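Local coordinates for protein nitrite oxidoreductase subunit A (Kuenenia stuttgartiensis, PDB 7B04) that belongs to the molybdopterin oxidoreductase family and binds an iron/sulfur cluster, a molybdenum atom and two MD1 molecules, at residues Phe844-Glu849 / Asn859-Thr864; Pro870-Ile875 / Arg888-Ser893. All blocks are in the same frame, centred on the assembly; numbering follows the deposited sequence.

Contact 1. Residues Phe844-Glu849 / Asn859-Thr864; sequences FIVHRE and NAIVST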
ATOM      1  N   PHE B 844      -1.929  34.023 -21.339  1.00 58.46           N
ATOM      2  CA  PHE B 844      -3.078  33.903 -20.457  1.00 52.17           C
ATOM      3  C   PHE B 844      -3.203  32.471 -19.952  1.00 55.65           C
ATOM      4  O   PHE B 844      -2.712  31.523 -20.569  1.00 63.18           O
ATOM      5  CB  PHE B 844      -4.365  34.298 -21.180  1.00 54.65           C
ATOM      6  CG  PHE B 844      -4.534  35.776 -21.364  1.00 59.45           C
ATOM      7  CD1 PHE B 844      -5.036  36.559 -20.339  1.00 58.06           C
ATOM      8  CD2 PHE B 844      -4.203  36.380 -22.564  1.00 57.49           C
ATOM      9  CE1 PHE B 844      -5.199  37.919 -20.505  1.00 57.01           C
ATOM     10  CE2 PHE B 844      -4.364  37.739 -22.737  1.00 58.37           C
ATOM     11  CZ  PHE B 844      -4.863  38.509 -21.706  1.00 58.69           C
ATOM     12  N   ILE B 845      -3.877  32.321 -18.813  1.00 48.93           N
ATOM     13  CA  ILE B 845      -4.226  30.996 -18.310  1.00 52.20           C
ATOM     14  C   ILE B 845      -5.395  30.504 -19.159  1.00 47.81           C
ATOM     15  O   ILE B 845      -6.545  30.889 -18.945  1.00 46.59           O
ATOM     16  CB  ILE B 845      -4.565  31.015 -16.819  1.00 55.16           C
ATOM     17  CG1 ILE B 845      -3.337  31.434 -16.007  1.00 50.48           C
ATOM     18  CG2 ILE B 845      -5.054  29.648 -16.365  1.00 53.85           C
ATOM     19  CD1 ILE B 845      -3.631  31.732 -14.556  1.00 43.16           C
ATOM     20  N   VAL B 846      -5.094  29.658 -20.138  1.00 42.44           N
ATOM     21  CA  VAL B 846      -6.070  29.184 -21.108  1.00 51.84           C
ATOM     22  C   VAL B 846      -6.147  27.667 -21.018  1.00 53.45           C
ATOM     23  O   VAL B 846      -5.196  27.002 -20.594  1.00 50.18           O
ATOM     24  CB  VAL B 846      -5.700  29.645 -22.538  1.00 53.75           C
ATOM     25  CG1 VAL B 846      -4.435  28.943 -23.020  1.00 53.10           C
ATOM     26  CG2 VAL B 846      -6.856  29.430 -23.509  1.00 51.17           C
ATOM     27  N   HIS B 847      -7.293  27.117 -21.411  1.00 48.17           N
ATOM     28  CA  HIS B 847      -7.449  25.674 -21.515  1.00 49.54           C
ATOM     29  C   HIS B 847      -6.951  25.205 -22.875  1.00 51.50           C
ATOM     30  O   HIS B 847      -7.281  25.800 -23.905  1.00 55.44           O
ATOM     31  CB  HIS B 847      -8.905  25.255 -21.322  1.00 47.62           C
ATOM     32  CG  HIS B 847      -9.138  23.794 -21.545  1.00 49.96           C
ATOM     33  ND1 HIS B 847      -9.424  23.266 -22.785  1.00 55.80           N
ATOM     34  CD2 HIS B 847      -9.106  22.747 -20.689  1.00 52.80           C
ATOM     35  CE1 HIS B 847      -9.569  21.958 -22.682  1.00 50.86           C
ATOM     36  NE2 HIS B 847      -9.382  21.616 -21.420  1.00 61.81           N
ATOM     37  N   ARG B 848      -6.156  24.141 -22.871  1.00 45.65           N
ATOM     38  CA  ARG B 848      -5.640  23.555 -24.097  1.00 48.62           C
ATOM     39  C   ARG B 848      -5.799  22.044 -24.037  1.00 53.53           C
ATOM     40  O   ARG B 848      -5.616  21.434 -22.980  1.00 53.78           O
ATOM     41  CB  ARG B 848      -4.163  23.915 -24.315  1.00 37.83           C
ATOM     42  CG  ARG B 848      -3.906  25.396 -24.527  1.00 46.76           C
ATOM     43  CD  ARG B 848      -2.443  25.660 -24.843  1.00 44.64           C
ATOM     44  NE  ARG B 848      -2.059  25.106 -26.137  1.00 46.32           N
ATOM     45  CZ  ARG B 848      -0.832  25.168 -26.643  1.00 49.16           C
ATOM     46  NH1 ARG B 848      -0.575  24.638 -27.830  1.00 45.34           N
ATOM     47  NH2 ARG B 848       0.140  25.760 -25.962  1.00 42.42           N
ATOM     48  N   GLU B 849      -6.136  21.450 -25.177  1.00 52.56           N
ATOM     49  CA  GLU B 849      -6.264  20.007 -25.270  1.00 49.44           C
ATOM     50  C   GLU B 849      -4.880  19.375 -25.350  1.00 46.07           C
ATOM     51  O   GLU B 849      -3.901  20.014 -25.736  1.00 51.56           O
ATOM     52  CB  GLU B 849      -7.095  19.605 -26.489  1.00 44.61           C
ATOM     53  CG  GLU B 849      -8.546  20.068 -26.451  1.00 51.61           C
ATOM     54  CD  GLU B 849      -9.359  19.388 -25.363  1.00 56.54           C
ATOM     55  OE1 GLU B 849      -9.047  18.230 -25.012  1.00 61.21           O
ATOM     56  OE2 GLU B 849     -10.318  20.009 -24.861  1.00 51.37           O
ATOM     57  N   ASN B 859      -3.498  19.491 -28.855  1.00 45.76           N
ATOM     58  CA  ASN B 859      -2.793  20.714 -28.477  1.00 45.53           C
ATOM     59  C   ASN B 859      -3.473  21.965 -29.030  1.00 48.61           C
ATOM     60  O   ASN B 859      -2.809  22.955 -29.349  1.00 51.53           O
ATOM     61  CB  ASN B 859      -1.325  20.664 -28.908  1.00 40.76           C
ATOM     62  CG  ASN B 859      -0.437  21.516 -28.031  1.00 42.98           C
ATOM     63  OD1 ASN B 859      -0.912  22.175 -27.110  1.00 40.77           O
ATOM     64  ND2 ASN B 859       0.860  21.505 -28.310  1.00 47.09           N
ATOM     65  N   ALA B 860      -4.797  21.937 -29.143  1.00 44.93           N
ATOM     66  CA  ALA B 860      -5.529  23.095 -29.634  1.00 47.71           C
ATOM     67  C   ALA B 860      -5.780  24.081 -28.502  1.00 51.98           C
ATOM     68  O   ALA B 860      -6.039  23.688 -27.361  1.00 58.42           O
ATOM     69  CB  ALA B 860      -6.854  22.663 -30.263  1.00 42.84           C
ATOM     70  N   ILE B 861      -5.709  25.370 -28.824  1.00 51.51           N
ATOM     71  CA  ILE B 861      -5.955  26.430 -27.854  1.00 48.40           C
ATOM     72  C   ILE B 861      -7.419  26.835 -27.966  1.00 51.67           C
ATOM     73  O   ILE B 861      -7.838  27.408 -28.974  1.00 56.36           O
ATOM     74  CB  ILE B 861      -5.030  27.631 -28.081  1.00 48.36           C
ATOM     75  CG1 ILE B 861      -3.566  27.193 -28.033  1.00 42.95           C
ATOM     76  CG2 ILE B 861      -5.304  28.713 -27.044  1.00 42.76           C
ATOM     77  CD1 ILE B 861      -2.592  28.257 -28.483  1.00 48.03           C
ATOM     78  N   VAL B 862      -8.196  26.542 -26.927  1.00 49.22           N
ATOM     79  CA  VAL B 862      -9.627  26.820 -26.921  1.00 53.04           C
ATOM     80  C   VAL B 862      -9.808  28.231 -26.370  1.00 55.62           C
ATOM     81  O   VAL B 862      -9.847  28.438 -25.155  1.00 57.06           O
ATOM     82  CB  VAL B 862     -10.404  25.780 -26.113  1.00 58.15           C
ATOM     83  CG1 VAL B 862     -11.854  26.204 -25.950  1.00 57.94           C
ATOM     84  CG2 VAL B 862     -10.323  24.420 -26.791  1.00 53.36           C
ATOM     85  N   SER B 863      -9.920  29.204 -27.272  1.00 61.96           N
ATOM     86  CA  SER B 863     -10.161  30.594 -26.904  1.00 64.91           C
ATOM     87  C   SER B 863     -10.436  31.397 -28.166  1.00 61.11           C
ATOM     88  O   SER B 863     -10.046  31.007 -29.271  1.00 61.29           O
ATOM     89  CB  SER B 863      -8.974  31.198 -26.142  1.00 58.38           C
ATOM     90  OG  SER B 863      -9.227  32.548 -25.794  1.00 54.33           O
ATOM     91  N   THR B 864     -11.133  32.521 -27.987  1.00 57.94           N
ATOM     92  CA  THR B 864     -11.313  33.517 -29.038  1.00 51.53           C
ATOM     93  C   THR B 864     -10.690  34.852 -28.660  1.00 54.62           C
ATOM     94  O   THR B 864     -10.901  35.847 -29.365  1.00 58.98           O
ATOM     95  CB  THR B 864     -12.798  33.719 -29.361  1.00 44.28           C
ATOM     96  OG1 THR B 864     -13.484  34.197 -28.198  1.00 51.27           O
ATOM     97  CG2 THR B 864     -13.425  32.422 -29.816  1.00 43.25           C
TER
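R848 lies beside I861, its side chain pointing the same way and its guanidinium drawn over the CG1-CD1 branch of I861. CG1 of I861 approaches R848 NE to 3.2 Å, and CD1 sits 3.9 Å from the guanidinium plane, offset toward its rim. On the opposite face is the carboxamide oxygen of N859, whose amide plane is turned only 13° from the guanidinium, so the charged group is held between an aliphatic branch and a nearly parallel amide. A bend at chi3 (67°) carries NE back over I861. From there NH1 gives an almost straight hydrogen bond to the backbone O of N859 (3.2 Å, 172°), with the acceptor in the guanidinium plane. NH2 forms a salt bridge with E842, and N859 ND2 donates a hydrogen bond to R885 O, so both groups have partners beyond the two segments.

Two backbone hydrogen bonds join the segments: E849 N to A860 O at 3.1 Å, and V862 N to H847 O at 3.2 Å. CG2 of V846 packs on I861 CG2 at 3.9 Å and also reaches S863 CB, with Y492 and L537 adding to the surroundings of the valine. R848 and I861 form a non-hydrogen-bonded antiparallel pair, their side chains on one face of the sheet, as expected of a short, buried beta hairpin of strands 847-848 and 860-862.

Contact 2. Residues Pro870-Ile875 / Arg888-Ser893; sequences PDDYGI and RNIKKS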
ATOM      1  N   PRO B 870      -0.766  33.336 -30.811  1.00 50.51           N
ATOM      2  CA  PRO B 870       0.285  32.324 -30.875  1.00 51.97           C
ATOM      3  C   PRO B 870       0.815  32.171 -32.289  1.00 53.74           C
ATOM      4  O   PRO B 870       0.291  32.720 -33.261  1.00 55.95           O
ATOM      5  CB  PRO B 870      -0.428  31.049 -30.427  1.00 52.77           C
ATOM      6  CG  PRO B 870      -1.824  31.245 -30.885  1.00 48.10           C
ATOM      7  CD  PRO B 870      -2.107  32.726 -30.751  1.00 44.31           C
ATOM      8  N   ASP B 871       1.902  31.416 -32.419  1.00 47.42           N
ATOM      9  CA  ASP B 871       2.446  31.130 -33.768  1.00 50.93           C
ATOM     10  C   ASP B 871       2.196  29.647 -33.983  1.00 51.38           C
ATOM     11  O   ASP B 871       2.543  28.905 -33.111  1.00 54.32           O
ATOM     12  CB  ASP B 871       3.916  31.530 -33.916  1.00 55.38           C
ATOM     13  CG  ASP B 871       4.564  31.070 -35.209  1.00 55.56           C
ATOM     14  OD1 ASP B 871       3.958  30.287 -35.901  1.00 55.68           O
ATOM     15  OD2 ASP B 871       5.674  31.497 -35.499  1.00 52.30           O
ATOM     16  N   ASP B 872       1.584  29.269 -35.097  1.00 47.70           N
ATOM     17  CA  ASP B 872       1.244  27.849 -35.339  1.00 45.63           C
ATOM     18  C   ASP B 872       2.444  27.083 -35.882  1.00 46.11           C
ATOM     19  O   ASP B 872       2.364  25.876 -35.923  1.00 39.88           O
ATOM     20  CB  ASP B 872       0.030  27.751 -36.256  1.00 45.40           C
ATOM     21  CG  ASP B 872       0.362  28.008 -37.705  1.00 57.51           C
ATOM     22  OD1 ASP B 872       1.446  28.477 -37.964  1.00 67.45           O
ATOM     23  OD2 ASP B 872      -0.470  27.732 -38.553  1.00 56.87           O
ATOM     24  N   TYR B 873       3.469  27.806 -36.336  1.00 50.52           N
ATOM     25  CA  TYR B 873       4.721  27.312 -36.971  1.00 43.02           C
ATOM     26  C   TYR B 873       4.421  26.664 -38.316  1.00 45.01           C
ATOM     27  O   TYR B 873       5.184  25.834 -38.745  1.00 47.97           O
ATOM     28  CB  TYR B 873       5.524  26.391 -36.058  1.00 39.27           C
ATOM     29  CG  TYR B 873       5.896  27.000 -34.737  1.00 47.01           C
ATOM     30  CD1 TYR B 873       7.099  27.644 -34.571  1.00 50.17           C
ATOM     31  CD2 TYR B 873       5.038  26.948 -33.662  1.00 44.33           C
ATOM     32  CE1 TYR B 873       7.447  28.217 -33.367  1.00 52.41           C
ATOM     33  CE2 TYR B 873       5.366  27.521 -32.454  1.00 42.21           C
ATOM     34  CZ  TYR B 873       6.577  28.153 -32.306  1.00 48.52           C
ATOM     35  OH  TYR B 873       6.924  28.715 -31.123  1.00 49.31           O
ATOM     36  N   GLY B 874       3.345  27.076 -38.971  1.00 52.75           N
ATOM     37  CA  GLY B 874       2.975  26.507 -40.272  1.00 50.86           C
ATOM     38  C   GLY B 874       2.833  25.011 -40.182  1.00 53.87           C
ATOM     39  O   GLY B 874       3.296  24.334 -41.091  1.00 56.79           O
ATOM     40  N   ILE B 875       2.212  24.512 -39.121  1.00 52.27           N
ATOM     41  CA  ILE B 875       2.088  23.061 -39.011  1.00 44.97           C
ATOM     42  C   ILE B 875       0.628  22.697 -39.259  1.00 47.74           C
ATOM     43  O   ILE B 875      -0.255  23.239 -38.576  1.00 47.38           O
ATOM     44  CB  ILE B 875       2.565  22.557 -37.642  1.00 46.13           C
ATOM     45  CG1 ILE B 875       4.084  22.700 -37.533  1.00 38.97           C
ATOM     46  CG2 ILE B 875       2.140  21.116 -37.420  1.00 43.77           C
ATOM     47  CD1 ILE B 875       4.619  22.462 -36.148  1.00 36.71           C
ATOM     48  N   ARG B 888       2.295  22.686 -32.145  1.00 40.72           N
ATOM     49  CA  ARG B 888       1.203  23.285 -32.914  1.00 46.28           C
ATOM     50  C   ARG B 888       0.361  24.148 -31.981  1.00 43.73           C
ATOM     51  O   ARG B 888      -0.497  23.644 -31.253  1.00 47.24           O
ATOM     52  CB  ARG B 888       0.350  22.218 -33.592  1.00 49.03           C
ATOM     53  CG  ARG B 888      -0.596  22.810 -34.629  1.00 45.00           C
ATOM     54  CD  ARG B 888      -1.769  21.905 -34.975  1.00 46.15           C
ATOM     55  NE  ARG B 888      -1.369  20.624 -35.545  1.00 50.55           N
ATOM     56  CZ  ARG B 888      -1.741  19.445 -35.058  1.00 51.63           C
ATOM     57  NH1 ARG B 888      -2.523  19.383 -33.989  1.00 49.66           N
ATOM     58  NH2 ARG B 888      -1.336  18.327 -35.643  1.00 47.89           N
ATOM     59  N   ASN B 889       0.608  25.459 -32.003  1.00 42.36           N
ATOM     60  CA  ASN B 889      -0.118  26.414 -31.166  1.00 49.71           C
ATOM     61  C   ASN B 889      -1.153  27.133 -32.029  1.00 51.60           C
ATOM     62  O   ASN B 889      -0.931  28.233 -32.534  1.00 56.70           O
ATOM     63  CB  ASN B 889       0.854  27.394 -30.514  1.00 43.10           C
ATOM     64  CG  ASN B 889       1.826  26.711 -29.574  1.00 45.98           C
ATOM     65  OD1 ASN B 889       1.441  25.857 -28.778  1.00 53.16           O
ATOM     66  ND2 ASN B 889       3.099  27.082 -29.668  1.00 43.05           N
ATOM     67  N   ILE B 890      -2.306  26.491 -32.195  1.00 44.73           N
ATOM     68  CA  ILE B 890      -3.395  27.019 -33.011  1.00 48.43           C
ATOM     69  C   ILE B 890      -4.542  27.429 -32.096  1.00 49.66           C
ATOM     70  O   ILE B 890      -5.053  26.611 -31.319  1.00 47.37           O
ATOM     71  CB  ILE B 890      -3.865  26.004 -34.063  1.00 43.27           C
ATOM     72  CG1 ILE B 890      -2.842  25.913 -35.196  1.00 46.23           C
ATOM     73  CG2 ILE B 890      -5.229  26.393 -34.609  1.00 41.63           C
ATOM     74  CD1 ILE B 890      -3.209  24.924 -36.273  1.00 42.61           C
ATOM     75  N   LYS B 891      -4.942  28.694 -32.188  1.00 49.14           N
ATOM     76  CA  LYS B 891      -6.100  29.179 -31.452  1.00 44.69           C
ATOM     77  C   LYS B 891      -7.378  28.799 -32.192  1.00 47.64           C
ATOM     78  O   LYS B 891      -7.448  28.884 -33.422  1.00 50.81           O
ATOM     79  CB  LYS B 891      -6.019  30.695 -31.271  1.00 47.81           C
ATOM     80  CG  LYS B 891      -7.157  31.304 -30.473  1.00 53.69           C
ATOM     81  CD  LYS B 891      -6.876  32.759 -30.129  1.00 63.22           C
ATOM     82  CE  LYS B 891      -6.956  33.648 -31.362  1.00 55.39           C
ATOM     83  NZ  LYS B 891      -6.761  35.087 -31.027  1.00 61.60           N
ATOM     84  N   LYS B 892      -8.387  28.373 -31.436  1.00 53.56           N
ATOM     85  CA  LYS B 892      -9.636  27.899 -32.013  1.00 49.37           C
ATOM     86  C   LYS B 892     -10.734  28.028 -30.969  1.00 57.04           C
ATOM     87  O   LYS B 892     -10.489  27.813 -29.781  1.00 63.75           O
ATOM     88  CB  LYS B 892      -9.507  26.449 -32.495  1.00 45.13           C
ATOM     89  CG  LYS B 892     -10.614  25.997 -33.432  1.00 49.85           C
ATOM     90  CD  LYS B 892     -10.362  24.584 -33.938  1.00 51.25           C
ATOM     91  CE  LYS B 892      -9.199  24.541 -34.918  1.00 46.21           C
ATOM     92  NZ  LYS B 892      -9.535  25.187 -36.216  1.00 45.34           N
ATOM     93  N   SER B 893     -11.939  28.375 -31.412  1.00 50.84           N
ATOM     94  CA  SER B 893     -13.046  28.521 -30.477  1.00 55.04           C
ATOM     95  C   SER B 893     -13.530  27.156 -30.003  1.00 55.08           C
ATOM     96  O   SER B 893     -13.296  26.129 -30.642  1.00 52.38           O
ATOM     97  CB  SER B 893     -14.204  29.283 -31.125  1.00 48.97           C
ATOM     98  OG  SER B 893     -14.887  28.471 -32.064  1.00 56.84           O
TER
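Although the backbones of D872 and N889 come to 4.6 Å between their CA atoms, the two segments meet there without hydrogen bonding: van der Waals packing and a C-H contact from D872 CA to N889 O do the work. N889 is the hub. Its CB lies 3.4 Å from D871 O, while its O approaches P870 CG at 3.5 Å, so the proline ring lies against the backbone of N889. The side chains of N889 and Y873 lie side by side, pointing the same way, with ring and amide planes 61° apart, and ND2 reaches CE2 at the ring edge (3.6 Å); the partner of N889 OD1 is R848.

One face of the Y873 ring has the carboxylate carbon of D871 over its centre. That carboxylate takes the backbone N of Y873 on OD1 (2.6 Å). With chi1 at 77°, CG of D872 stands between its own backbone N and carbonyl carbon, and from there OD1 accepts from G874 N, giving two successive Asx turns that fold the loop tightly. CB of D872 rests on I890 CG1 at 3.6 Å. Farther along, I875 CG2 meets the R888 side chain near NE (4.0 Å), the two crossing obliquely.

Outside the pair, OD2 of D871 is bonded to Y631, and Y873 has F636 edge-to-face. The loop 870-875 lies between strand 860-862 and helix 882-887 in sequence, packed beside segment 888-893, with helix 835-840 against Y873 and N889.

In the fold
The two contacts follow one another along the chain, with centres about 10 Å apart, and share a three-stranded mixed sheet. Contact 1 pairs strand 847-848 with 860-862; strand 890-892, from contact 2, runs parallel on the other edge of 860-862, so strand 860-862 is the middle strand, flanked by 847-848 and 890-892. Its I861 O probably bonds to K892 N (2.7 Å). A side-chain link also joins them: R848 NH1 and N889 OD1 stand 2.5 Å apart, a probable hydrogen bond that ties the hairpin to segment 888-893. In contact 1 the side chain of H847 lies about 9 Å from a bound MD1, beyond direct contact.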